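PDB 5BQ3: rhamnose ABC transporter, rhamnose-binding protein, which probably binds a carbohydrate, presumably rhamnose, and delivers it to the membrane components of an ABC transporter. Local coordinates for residues 156-161 with 191-196; 197-202 with 227-232; 30-35 with 59-64. One frame throughout, in Å; residues are numbered along the deposited sequence.

Contact 1 of 3, residues 156-161 with 191-196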
loop_
_atom_site.group_PDB
_atom_site.type_symbol
_atom_site.label_atom_id
_atom_site.label_comp_id
_atom_site.label_asym_id
_atom_site.label_seq_id
_atom_site.Cartn_x
_atom_site.Cartn_y
_atom_site.Cartn_z
ATOM N N ALA A 156 8.277 -3.807 21.205
ATOM C CA ALA A 156 8.455 -2.363 21.030
ATOM C C ALA A 156 8.062 -1.942 19.613
ATOM O O ALA A 156 8.307 -2.685 18.667
ATOM C CB ALA A 156 9.896 -1.973 21.313
ATOM N N ILE A 157 7.447 -0.757 19.465
ATOM C CA ILE A 157 7.025 -0.248 18.157
ATOM C C ILE A 157 7.953 0.900 17.721
ATOM O O ILE A 157 8.134 1.864 18.463
ATOM C CB ILE A 157 5.519 0.169 18.147
ATOM C CG1 ILE A 157 4.600 -1.035 18.499
ATOM C CG2 ILE A 157 5.115 0.792 16.792
ATOM C CD1 ILE A 157 3.190 -0.680 18.958
ATOM N N LEU A 158 8.549 0.770 16.518
ATOM C CA LEU A 158 9.402 1.777 15.889
ATOM C C LEU A 158 8.653 2.292 14.661
ATOM O O LEU A 158 8.733 1.704 13.577
ATOM C CB LEU A 158 10.798 1.216 15.535
ATOM C CG LEU A 158 11.888 2.262 15.231
ATOM C CD1 LEU A 158 13.185 1.898 15.884
ATOM C CD2 LEU A 158 12.100 2.427 13.742
ATOM N N SER A 159 7.878 3.367 14.858
ATOM C CA SER A 159 7.036 3.977 13.832
ATOM C C SER A 159 7.782 5.063 13.027
ATOM O O SER A 159 8.982 5.275 13.231
ATOM C CB SER A 159 5.796 4.571 14.490
ATOM O OG SER A 159 4.810 4.891 13.525
ATOM N N ALA A 160 7.064 5.737 12.101
ATOM C CA ALA A 160 7.575 6.828 11.267
ATOM C C ALA A 160 7.561 8.133 12.089
ATOM O O ALA A 160 8.175 8.160 13.154
ATOM C CB ALA A 160 6.724 6.951 10.012
ATOM N N THR A 161 6.877 9.202 11.627
ATOM C CA THR A 161 6.748 10.443 12.402
ATOM C C THR A 161 5.662 10.240 13.459
ATOM O O THR A 161 4.813 9.357 13.309
ATOM C CB THR A 161 6.435 11.662 11.516
ATOM O OG1 THR A 161 5.356 11.357 10.634
ATOM C CG2 THR A 161 7.634 12.156 10.740
ATOM N N ALA A 191 7.334 -0.091 24.548
ATOM C CA ALA A 191 7.877 1.149 23.992
ATOM C C ALA A 191 7.232 1.523 22.656
ATOM O O ALA A 191 6.823 0.647 21.891
ATOM C CB ALA A 191 9.384 1.033 23.812
ATOM N N LYS A 192 7.168 2.840 22.381
ATOM C CA LYS A 192 6.653 3.443 21.153
ATOM C C LYS A 192 7.588 4.583 20.746
ATOM O O LYS A 192 7.458 5.707 21.244
ATOM C CB LYS A 192 5.203 3.932 21.328
ATOM C CG LYS A 192 4.153 2.829 21.238
ATOM C CD LYS A 192 2.866 3.320 20.575
ATOM C CE LYS A 192 1.901 3.959 21.535
ATOM N NZ LYS A 192 0.772 4.606 20.820
ATOM N N VAL A 193 8.572 4.272 19.885
ATOM C CA VAL A 193 9.574 5.236 19.411
ATOM C C VAL A 193 9.272 5.658 17.966
ATOM O O VAL A 193 8.576 4.941 17.245
ATOM C CB VAL A 193 11.032 4.738 19.569
ATOM C CG1 VAL A 193 11.432 4.673 21.039
ATOM C CG2 VAL A 193 11.257 3.398 18.872
ATOM N N TYR A 194 9.796 6.828 17.553
ATOM C CA TYR A 194 9.543 7.384 16.227
ATOM C C TYR A 194 10.845 7.691 15.476
ATOM O O TYR A 194 11.669 8.486 15.938
ATOM C CB TYR A 194 8.652 8.636 16.341
ATOM C CG TYR A 194 7.329 8.353 17.021
ATOM C CD1 TYR A 194 6.287 7.735 16.334
ATOM C CD2 TYR A 194 7.131 8.661 18.364
ATOM C CE1 TYR A 194 5.079 7.439 16.964
ATOM C CE2 TYR A 194 5.927 8.371 19.005
ATOM C CZ TYR A 194 4.901 7.761 18.299
ATOM O OH TYR A 194 3.708 7.476 18.918
ATOM N N GLY A 195 11.007 7.032 14.330
ATOM C CA GLY A 195 12.167 7.169 13.453
ATOM C C GLY A 195 12.050 8.273 12.420
ATOM O O GLY A 195 13.009 8.540 11.691
ATOM N N ASP A 196 10.858 8.908 12.342
ATOM C CA ASP A 196 10.492 10.026 11.464
ATOM C C ASP A 196 10.756 9.751 9.960
ATOM O O ASP A 196 11.018 10.693 9.209
ATOM C CB ASP A 196 11.204 11.325 11.914
ATOM C CG ASP A 196 10.873 11.775 13.330
ATOM O OD1 ASP A 196 9.702 11.618 13.749
ATOM O OD2 ASP A 196 11.775 12.314 14.004
#
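I157 and V193 exchange backbone bonds with the facing strand, joining strand 153-159 to its parallel neighbour 187-194. The two form a beta-alpha-beta unit with helix 165-180. The short strand segments run 16° apart.

Backbone bonds come first. I157 N donates to A191 O. V193 N donates to I157 O at 2.8 Å. S159 N then donates to V193 O. At the strand ends the pairing goes on: G195 N reaches S159 O at 2.9 Å with an N-H...O angle of 171°. D196 N gives a weak bond to A160 O.

Apolar contacts lie on the face of A156, L158, A191 and V193. A156 CB meets A191 CB at 3.9 Å. The side chains of L158 and V193 cross obliquely, L158 CD1 lying 3.9 Å from V193 CG2. The first torsion of V193 (chi1 -69°) places CG1 anti to the carbonyl carbon, which leaves CG2 as the branch turned to L158. L209 of helix 199-212 packs on A156, A191 and V193, and E205 also touches V193.

The other face carries I157, K192, S159 and Y194. S159 CB touches Y194 CD1 at 3.7 Å. A160 O lies at the edge of the Y194 ring, in its plane. I171 of helix 165-180 packs on I157, S159 and K192. Past the strands, T161 CG2 meets D196 OD1 at 3.7 Å, their side chains crossing at about a right angle.

The bonding across this contact is all backbone to backbone, while the side chains add packing. It therefore fixes the parallel pairing of an edge strand, and it carries that pairing on into the segments that follow both strands.

Contact 2 of 3, residues 197-202 with 227-232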
loop_
_atom_site.group_PDB
_atom_site.type_symbol
_atom_site.label_atom_id
_atom_site.label_comp_id
_atom_site.label_asym_id
_atom_site.label_seq_id
_atom_site.Cartn_x
_atom_site.Cartn_y
_atom_site.Cartn_z
ATOM N N ASP A 197 10.632 8.469 9.522
ATOM C CA ASP A 197 10.862 7.982 8.145
ATOM C C ASP A 197 12.276 8.361 7.638
ATOM O O ASP A 197 12.483 8.572 6.437
ATOM C CB ASP A 197 9.773 8.476 7.166
ATOM C CG ASP A 197 8.572 7.561 7.009
ATOM O OD1 ASP A 197 8.767 6.323 6.946
ATOM O OD2 ASP A 197 7.442 8.083 6.889
ATOM N N ASP A 198 13.245 8.425 8.571
ATOM C CA ASP A 198 14.643 8.747 8.314
ATOM C C ASP A 198 15.510 7.590 8.797
ATOM O O ASP A 198 15.360 7.151 9.937
ATOM C CB ASP A 198 15.023 10.065 9.009
ATOM C CG ASP A 198 16.435 10.534 8.722
ATOM O OD1 ASP A 198 16.676 11.038 7.601
ATOM O OD2 ASP A 198 17.296 10.410 9.622
ATOM N N ASP A 199 16.400 7.090 7.922
ATOM C CA ASP A 199 17.289 5.958 8.189
ATOM C C ASP A 199 18.233 6.202 9.380
ATOM O O ASP A 199 18.401 5.301 10.201
ATOM C CB ASP A 199 18.105 5.612 6.935
ATOM C CG ASP A 199 18.969 4.378 7.091
ATOM O OD1 ASP A 199 18.431 3.255 6.965
ATOM O OD2 ASP A 199 20.178 4.535 7.352
ATOM N N THR A 200 18.846 7.401 9.467
ATOM C CA THR A 200 19.788 7.743 10.539
ATOM C C THR A 200 19.062 7.832 11.891
ATOM O O THR A 200 19.578 7.317 12.885
ATOM C CB THR A 200 20.555 9.038 10.211
ATOM O OG1 THR A 200 20.897 9.051 8.823
ATOM C CG2 THR A 200 21.817 9.195 11.041
ATOM N N LYS A 201 17.867 8.460 11.921
ATOM C CA LYS A 201 17.052 8.613 13.130
ATOM C C LYS A 201 16.487 7.249 13.585
ATOM O O LYS A 201 16.558 6.949 14.776
ATOM C CB LYS A 201 15.925 9.647 12.900
ATOM C CG LYS A 201 14.982 9.892 14.090
ATOM C CD LYS A 201 15.583 10.757 15.195
ATOM C CE LYS A 201 14.592 10.986 16.308
ATOM N NZ LYS A 201 15.232 11.600 17.502
ATOM N N SER A 202 15.963 6.427 12.645
ATOM C CA SER A 202 15.408 5.091 12.925
ATOM C C SER A 202 16.474 4.135 13.482
ATOM O O SER A 202 16.150 3.292 14.321
ATOM C CB SER A 202 14.783 4.483 11.674
ATOM O OG SER A 202 13.729 5.280 11.162
ATOM N N ILE A 227 12.120 -0.272 9.375
ATOM C CA ILE A 227 12.429 -1.709 9.406
ATOM C C ILE A 227 13.827 -1.988 8.809
ATOM O O ILE A 227 14.511 -2.891 9.288
ATOM C CB ILE A 227 11.307 -2.558 8.727
ATOM C CG1 ILE A 227 11.354 -4.034 9.191
ATOM C CG2 ILE A 227 11.300 -2.422 7.198
ATOM C CD1 ILE A 227 10.104 -4.864 8.911
ATOM N N ALA A 228 14.249 -1.198 7.801
ATOM C CA ALA A 228 15.544 -1.326 7.130
ATOM C C ALA A 228 16.693 -0.914 8.050
ATOM O O ALA A 228 17.712 -1.609 8.099
ATOM C CB ALA A 228 15.561 -0.485 5.864
ATOM N N ALA A 229 16.518 0.204 8.790
ATOM C CA ALA A 229 17.509 0.741 9.724
ATOM C C ALA A 229 17.626 -0.123 10.987
ATOM O O ALA A 229 18.724 -0.252 11.526
ATOM C CB ALA A 229 17.153 2.168 10.094
ATOM N N THR A 230 16.504 -0.717 11.452
ATOM C CA THR A 230 16.469 -1.590 12.631
ATOM C C THR A 230 17.149 -2.926 12.297
ATOM O O THR A 230 17.866 -3.467 13.140
ATOM C CB THR A 230 15.029 -1.775 13.142
ATOM O OG1 THR A 230 14.412 -0.497 13.261
ATOM C CG2 THR A 230 14.971 -2.463 14.501
ATOM N N ALA A 231 16.945 -3.437 11.063
ATOM C CA ALA A 231 17.555 -4.677 10.582
ATOM C C ALA A 231 19.067 -4.522 10.472
ATOM O O ALA A 231 19.796 -5.452 10.816
ATOM C CB ALA A 231 16.968 -5.064 9.239
ATOM N N ARG A 232 19.536 -3.330 10.036
ATOM C CA ARG A 232 20.956 -3.010 9.905
ATOM C C ARG A 232 21.620 -2.958 11.283
ATOM O O ARG A 232 22.776 -3.365 11.409
ATOM C CB ARG A 232 21.148 -1.685 9.155
ATOM C CG ARG A 232 22.543 -1.530 8.551
ATOM C CD ARG A 232 22.665 -0.336 7.624
ATOM N NE ARG A 232 22.668 0.933 8.350
ATOM C CZ ARG A 232 21.658 1.795 8.356
ATOM N NH1 ARG A 232 20.550 1.536 7.668
ATOM N NH2 ARG A 232 21.747 2.924 9.043
#
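The first turn of helix 199-212 packs against the middle of helix 224-236, where D199 and S202 meet A229 and R232. This helix-helix contact combines a salt bridge with the packing of small side chains.

D199 and R232 reach toward each other tip to tip. R232 NH1 donates to D199 OD1 at 2.8 Å. The bond uses the syn lone pair of OD1, and OD1 lies close to the guanidinium plane. D199 OD2 takes two weak bonds, from R232 NH2 at 2.8 Å and from R232 NH1 at 3.0 Å. The carboxylate and guanidinium planes are nearly coplanar, 30° apart. A bend in the arginine chain (chi3 72°) places NE. The arginine also probably lowers the energy of the carboxylate charge, and the nearby helix N terminus may do the same.

A229 CB lies against the bridge, 3.6 Å from D199 OD1. It also meets D199 O at 3.4 Å and S202 CB at 3.7 Å. The backbones are close here, D199 CA and A229 CA being 5.4 Å apart.

The helix start is held locally. D198 is the N-cap, and its OD2 accepts from K201 N. D198 O takes both S202 N and S202 OG.

Further along helix 199-212, F203 packs on A229 and R232, and A206 touches T230. Elsewhere on helix 224-236, I227, T230 and A231 touch L245 of strand 244-247, while I227, A228 and A231 meet helix 251-260.

Contact 3 of 3, residues 30-35 with 59-64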
loop_
_atom_site.group_PDB
_atom_site.type_symbol
_atom_site.label_atom_id
_atom_site.label_comp_id
_atom_site.label_asym_id
_atom_site.label_seq_id
_atom_site.Cartn_x
_atom_site.Cartn_y
_atom_site.Cartn_z
ATOM N N ILE A 30 -7.471 4.355 -22.075
ATOM C CA ILE A 30 -7.150 4.349 -20.642
ATOM C C ILE A 30 -5.791 5.037 -20.416
ATOM O O ILE A 30 -4.856 4.832 -21.193
ATOM C CB ILE A 30 -7.208 2.908 -20.030
ATOM C CG1 ILE A 30 -7.156 2.941 -18.477
ATOM C CG2 ILE A 30 -6.151 1.954 -20.634
ATOM C CD1 ILE A 30 -7.619 1.670 -17.772
ATOM N N THR A 31 -5.699 5.867 -19.363
ATOM C CA THR A 31 -4.469 6.577 -19.010
ATOM C C THR A 31 -4.206 6.441 -17.508
ATOM O O THR A 31 -5.104 6.657 -16.690
ATOM C CB THR A 31 -4.509 8.042 -19.476
ATOM O OG1 THR A 31 -4.671 8.067 -20.895
ATOM C CG2 THR A 31 -3.243 8.802 -19.120
ATOM N N PHE A 32 -2.960 6.074 -17.167
ATOM C CA PHE A 32 -2.477 5.891 -15.799
ATOM C C PHE A 32 -1.563 7.060 -15.430
ATOM O O PHE A 32 -0.579 7.312 -16.128
ATOM C CB PHE A 32 -1.740 4.542 -15.653
ATOM C CG PHE A 32 -2.541 3.326 -16.060
ATOM C CD1 PHE A 32 -2.544 2.884 -17.378
ATOM C CD2 PHE A 32 -3.282 2.617 -15.124
ATOM C CE1 PHE A 32 -3.303 1.772 -17.758
ATOM C CE2 PHE A 32 -4.031 1.503 -15.501
ATOM C CZ PHE A 32 -4.039 1.089 -16.816
ATOM N N ILE A 33 -1.917 7.804 -14.365
ATOM C CA ILE A 33 -1.130 8.940 -13.894
ATOM C C ILE A 33 -0.571 8.615 -12.494
ATOM O O ILE A 33 -1.307 8.685 -11.507
ATOM C CB ILE A 33 -1.899 10.301 -13.931
ATOM C CG1 ILE A 33 -2.505 10.580 -15.329
ATOM C CG2 ILE A 33 -0.977 11.460 -13.490
ATOM C CD1 ILE A 33 -3.650 11.583 -15.350
ATOM N N PRO A 34 0.735 8.266 -12.386
ATOM C CA PRO A 34 1.307 8.009 -11.054
ATOM C C PRO A 34 1.634 9.320 -10.333
ATOM O O PRO A 34 1.508 10.396 -10.927
ATOM C CB PRO A 34 2.569 7.202 -11.371
ATOM C CG PRO A 34 2.997 7.688 -12.712
ATOM C CD PRO A 34 1.761 8.145 -13.449
ATOM N N LYS A 35 2.065 9.232 -9.060
ATOM C CA LYS A 35 2.461 10.389 -8.250
ATOM C C LYS A 35 3.656 11.112 -8.883
ATOM O O LYS A 35 3.712 12.343 -8.900
ATOM C CB LYS A 35 2.831 9.936 -6.828
ATOM C CG LYS A 35 1.652 9.655 -5.916
ATOM C CD LYS A 35 2.136 9.304 -4.522
ATOM C CE LYS A 35 0.997 9.213 -3.546
ATOM N NZ LYS A 35 1.465 8.882 -2.177
ATOM N N ALA A 59 -8.261 0.332 -26.710
ATOM C CA ALA A 59 -7.720 0.846 -27.974
ATOM C C ALA A 59 -6.406 1.601 -27.754
ATOM O O ALA A 59 -5.465 1.416 -28.524
ATOM C CB ALA A 59 -8.738 1.749 -28.652
ATOM N N GLU A 60 -6.340 2.438 -26.697
ATOM C CA GLU A 60 -5.153 3.221 -26.340
ATOM C C GLU A 60 -4.839 3.068 -24.855
ATOM O O GLU A 60 -5.729 3.217 -24.015
ATOM C CB GLU A 60 -5.336 4.709 -26.690
ATOM C CG GLU A 60 -5.381 5.010 -28.177
ATOM C CD GLU A 60 -6.343 6.119 -28.553
ATOM O OE1 GLU A 60 -6.073 7.292 -28.202
ATOM O OE2 GLU A 60 -7.367 5.817 -29.207
ATOM N N VAL A 61 -3.578 2.735 -24.539
ATOM C CA VAL A 61 -3.085 2.570 -23.167
ATOM C C VAL A 61 -1.881 3.504 -23.019
ATOM O O VAL A 61 -0.860 3.301 -23.682
ATOM C CB VAL A 61 -2.752 1.090 -22.804
ATOM C CG1 VAL A 61 -2.415 0.948 -21.323
ATOM C CG2 VAL A 61 -3.891 0.145 -23.184
ATOM N N ASN A 62 -2.020 4.551 -22.186
ATOM C CA ASN A 62 -0.971 5.552 -21.992
ATOM C C ASN A 62 -0.611 5.755 -20.520
ATOM O O ASN A 62 -1.413 5.466 -19.634
ATOM C CB ASN A 62 -1.395 6.898 -22.603
ATOM C CG ASN A 62 -1.865 6.813 -24.034
ATOM O OD1 ASN A 62 -3.069 6.862 -24.317
ATOM N ND2 ASN A 62 -0.929 6.675 -24.965
ATOM N N VAL A 63 0.612 6.250 -20.271
ATOM C CA VAL A 63 1.128 6.579 -18.944
ATOM C C VAL A 63 1.753 7.978 -19.033
ATOM O O VAL A 63 2.763 8.160 -19.716
ATOM C CB VAL A 63 2.118 5.517 -18.375
ATOM C CG1 VAL A 63 2.740 5.982 -17.059
ATOM C CG2 VAL A 63 1.435 4.163 -18.185
ATOM N N VAL A 64 1.116 8.966 -18.388
ATOM C CA VAL A 64 1.585 10.358 -18.338
ATOM C C VAL A 64 1.711 10.774 -16.869
ATOM O O VAL A 64 1.039 10.201 -16.014
ATOM C CB VAL A 64 0.715 11.362 -19.154
ATOM C CG1 VAL A 64 0.719 11.028 -20.641
ATOM C CG2 VAL A 64 -0.710 11.468 -18.614
#
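I30, V61 and F32 form an apolar group on one face of a parallel strand pair, part of the beta-alpha-beta unit made by strand 29-33, helix 40-56 and strand 60-63. I30 and V61 lie side by side and point the same way, CG2 to CG2 at 3.9 Å. V61 CG1 sits at the edge of the F32 ring, in its plane, 3.8 Å from F32 CE1. F32 CB also meets V63 CG2 at 4.1 Å. Helix 40-56 covers this side, with A53 on I30 and L46 on F32.

A second group gathers at V64. Its chi1 (-62°) puts CG1 anti to the carbonyl carbon, and CG2 falls between the backbone N and the carbonyl carbon. There CG2 touches T31 CG2 at 3.7 Å and I33 CG1 at 3.8 Å. F77 and E81 of helix 75-83 pack on V64.

Backbone bonds join the two strands. I30 N donates to E60 O at 2.8 Å, N62 N to I30 O, F32 N to N62 O, and V64 N to F32 O. At the polar edge, T31 OG1 comes near N62 CB, but its hydrogen bond is to E81 OE1.

Where the pairing ends, V64 O receives a CA-H...O contact from I33 CA at 3.3 Å and lies 3.4 Å from P34 CD.

Overall arrangement
From the N terminus, contact 3 comes first and closes a loop around helix 40-56 at the edge of the six-stranded parallel sheet. Contact 1 follows much later and closes a similar loop around helix 165-180 in the four-stranded sheet. Contact 2 begins at the next residue and closes over most of helix 199-212 and strand 218-221. The three run in series; none nests in or crosses another. Contacts 1 and 2 touch: G195 meets K201 and S202, and A160 meets D197, so sheet edge and helix pair form one region. Contact 3 belongs to the other sheet, its centre about 37 Å from that of contact 1, consistent with the two-lobed periplasmic binding protein fold.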